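Local coordinates for long form salivary protein D7L (Phlebotomus duboscqi, PDB 6MT7) that binds and sequesters cysteinyl leukotrienes and a thromboxane A2 analogue, countering the host response and platelet aggregation while female sand flies take blood, at residues Y163-V168 / Q219-L224. Sequence-based numbering, arbitrary orientation.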
loop_
_atom_site.group_PDB
_atom_site.type_symbol
_atom_site.label_atom_id
_atom_site.label_comp_id
_atom_site.label_asym_id
_atom_site.label_seq_id
_atom_site.Cartn_x
_atom_site.Cartn_y
_atom_site.Cartn_z
ATOM N N TYR A 163 -3.930 -6.822 -9.446
ATOM C CA TYR A 163 -4.374 -5.826 -8.477
ATOM C C TYR A 163 -3.855 -6.160 -7.075
ATOM O O TYR A 163 -3.290 -5.300 -6.390
ATOM C CB TYR A 163 -5.908 -5.712 -8.474
ATOM C CG TYR A 163 -6.368 -4.855 -7.318
ATOM C CD1 TYR A 163 -6.309 -3.472 -7.395
ATOM C CD2 TYR A 163 -6.799 -5.433 -6.121
ATOM C CE1 TYR A 163 -6.672 -2.682 -6.324
ATOM C CE2 TYR A 163 -7.151 -4.650 -5.039
ATOM C CZ TYR A 163 -7.093 -3.274 -5.148
ATOM O OH TYR A 163 -7.451 -2.481 -4.081
ATOM N N TYR A 164 -4.017 -7.408 -6.630
ATOM C CA TYR A 164 -3.645 -7.706 -5.251
ATOM C C TYR A 164 -2.134 -7.761 -5.055
ATOM O O TYR A 164 -1.650 -7.517 -3.942
ATOM C CB TYR A 164 -4.318 -9.003 -4.794
ATOM C CG TYR A 164 -5.746 -8.728 -4.400
ATOM C CD1 TYR A 164 -6.045 -8.107 -3.193
ATOM C CD2 TYR A 164 -6.788 -9.020 -5.260
ATOM C CE1 TYR A 164 -7.355 -7.826 -2.831
ATOM C CE2 TYR A 164 -8.099 -8.734 -4.913
ATOM C CZ TYR A 164 -8.376 -8.137 -3.701
ATOM O OH TYR A 164 -9.682 -7.856 -3.358
ATOM N N TYR A 165 -1.374 -8.061 -6.108
ATOM C CA TYR A 165 0.074 -7.879 -6.051
ATOM C C TYR A 165 0.478 -6.411 -6.127
ATOM O O TYR A 165 1.665 -6.108 -5.978
ATOM C CB TYR A 165 0.761 -8.619 -7.193
ATOM C CG TYR A 165 0.624 -10.119 -7.164
ATOM C CD1 TYR A 165 0.608 -10.824 -5.967
ATOM C CD2 TYR A 165 0.534 -10.832 -8.352
ATOM C CE1 TYR A 165 0.493 -12.225 -5.962
ATOM C CE2 TYR A 165 0.415 -12.216 -8.359
ATOM C CZ TYR A 165 0.394 -12.903 -7.170
ATOM O OH TYR A 165 0.276 -14.282 -7.206
ATOM N N ARG A 166 -0.482 -5.508 -6.349
ATOM C CA ARG A 166 -0.227 -4.077 -6.507
ATOM C C ARG A 166 0.749 -3.809 -7.648
ATOM O O ARG A 166 1.629 -2.946 -7.561
ATOM C CB ARG A 166 0.240 -3.427 -5.201
ATOM C CG ARG A 166 -0.927 -2.891 -4.352
ATOM C CD ARG A 166 -1.740 -4.044 -3.753
ATOM N NE ARG A 166 -2.850 -3.579 -2.917
ATOM C CZ ARG A 166 -3.625 -4.386 -2.190
ATOM N NH1 ARG A 166 -3.426 -5.701 -2.192
ATOM N NH2 ARG A 166 -4.597 -3.881 -1.439
ATOM N N LEU A 167 0.574 -4.547 -8.744
ATOM C CA LEU A 167 1.183 -4.140 -10.003
ATOM C C LEU A 167 0.367 -3.035 -10.665
ATOM O O LEU A 167 0.935 -2.170 -11.342
ATOM C CB LEU A 167 1.312 -5.338 -10.945
ATOM C CG LEU A 167 2.032 -6.545 -10.334
ATOM C CD1 LEU A 167 2.095 -7.706 -11.323
ATOM C CD2 LEU A 167 3.418 -6.150 -9.868
ATOM N N VAL A 168 -0.955 -3.062 -10.481
ATOM C CA VAL A 168 -1.883 -2.060 -10.990
ATOM C C VAL A 168 -2.847 -1.700 -9.867
ATOM O O VAL A 168 -3.035 -2.461 -8.916
ATOM C CB VAL A 168 -2.684 -2.538 -12.230
ATOM C CG1 VAL A 168 -1.753 -2.822 -13.417
ATOM C CG2 VAL A 168 -3.564 -3.768 -11.898
ATOM N N GLN A 219 9.944 -16.418 -9.899
ATOM C CA GLN A 219 9.520 -16.687 -8.533
ATOM C C GLN A 219 8.977 -15.460 -7.811
ATOM O O GLN A 219 8.362 -15.615 -6.752
ATOM C CB GLN A 219 10.678 -17.282 -7.723
ATOM C CG GLN A 219 11.274 -18.552 -8.326
ATOM C CD GLN A 219 10.230 -19.475 -8.941
ATOM O OE1 GLN A 219 10.329 -19.857 -10.109
ATOM N NE2 GLN A 219 9.241 -19.860 -8.144
ATOM N N ALA A 220 9.169 -14.259 -8.363
ATOM C CA ALA A 220 8.812 -13.040 -7.638
ATOM C C ALA A 220 7.337 -13.033 -7.273
ATOM O O ALA A 220 6.972 -12.782 -6.119
ATOM C CB ALA A 220 9.165 -11.804 -8.474
ATOM N N LEU A 221 6.470 -13.324 -8.241
ATOM C CA LEU A 221 5.043 -13.296 -7.949
ATOM C C LEU A 221 4.632 -14.493 -7.104
ATOM O O LEU A 221 3.685 -14.392 -6.320
ATOM C CB LEU A 221 4.236 -13.237 -9.244
ATOM C CG LEU A 221 4.432 -11.972 -10.098
ATOM C CD1 LEU A 221 3.498 -12.006 -11.300
ATOM C CD2 LEU A 221 4.216 -10.705 -9.272
ATOM N N LYS A 222 5.334 -15.625 -7.231
ATOM C CA LYS A 222 5.075 -16.740 -6.326
ATOM C C LYS A 222 5.347 -16.341 -4.881
ATOM O O LYS A 222 4.596 -16.718 -3.975
ATOM C CB LYS A 222 5.920 -17.956 -6.712
ATOM C CG LYS A 222 5.593 -18.540 -8.072
ATOM C CD LYS A 222 6.045 -20.000 -8.152
ATOM C CE LYS A 222 5.616 -20.662 -9.455
ATOM N NZ LYS A 222 6.765 -20.783 -10.400
ATOM N N ILE A 223 6.420 -15.580 -4.649
ATOM C CA ILE A 223 6.752 -15.140 -3.298
ATOM C C ILE A 223 5.676 -14.203 -2.756
ATOM O O ILE A 223 5.252 -14.329 -1.601
ATOM C CB ILE A 223 8.148 -14.492 -3.283
ATOM C CG1 ILE A 223 9.225 -15.541 -3.584
ATOM C CG2 ILE A 223 8.416 -13.815 -1.937
ATOM C CD1 ILE A 223 10.601 -14.961 -3.759
ATOM N N LEU A 224 5.204 -13.256 -3.577
ATOM C CA LEU A 224 4.098 -12.409 -3.137
ATOM C C LEU A 224 2.860 -13.239 -2.816
ATOM O O LEU A 224 2.151 -12.958 -1.845
ATOM C CB LEU A 224 3.753 -11.367 -4.199
ATOM C CG LEU A 224 4.696 -10.184 -4.369
ATOM C CD1 LEU A 224 4.110 -9.204 -5.397
ATOM C CD2 LEU A 224 4.987 -9.495 -3.031
#
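The ring of Y165 reaches across to the helix 220-227 and lies obliquely against L221 and L224, residues three apart, about one helical turn, whose CB atoms are directed toward segment 163-168. This is the tight part of the contact. L224 meets the CD1 half of the ring, its CB 3.6 Å from CD1 of Y165, and its CD1 methyl continues back to CB of Y165 at 3.8 Å; L221 meets the other half, its CD2 methyl 3.8 Å from CD2 of Y165. Both come from the side of helix 220-227. In Y165 CG lies beside the backbone N and anti to the carbonyl carbon (chi1 -64°), with the ring extending toward that helix. A tyrosine suits this place because its long flat ring spans the gap between two backbones, while branched leucines fit their methyls against it. The phenol oxygen OH lies 3.5 Å from the backbone O of L221, with no hydrogen bond between them.

L167 makes a looser approach, its CD1 methyl standing 4.2 Å from CD2 of L221. L224, partly exposed, marks the more open end; K222, exposed and directed away, suits its place as a charged residue, and I223 is also directed away but partly exposed.

Y165 stands near the end of helix 159-164, where R166, with positive phi (57°), closes a Schellman motif, its N bonded to O of Y163 at 2.8 Å. Its NH1 also donates to O of Y164, nearly within the guanidinium plane, and NH2 forms a salt bridge with D9. Helix 203-216 completes the apolar cluster, with Y210 touching both Y165 and L221 and V213 touching L221, while I140 of helix 140-144 also packs on Y165. The contact thus joins the end of helix 159-164 to helix 220-227 beside helix 203-216, away from the ligand pocket.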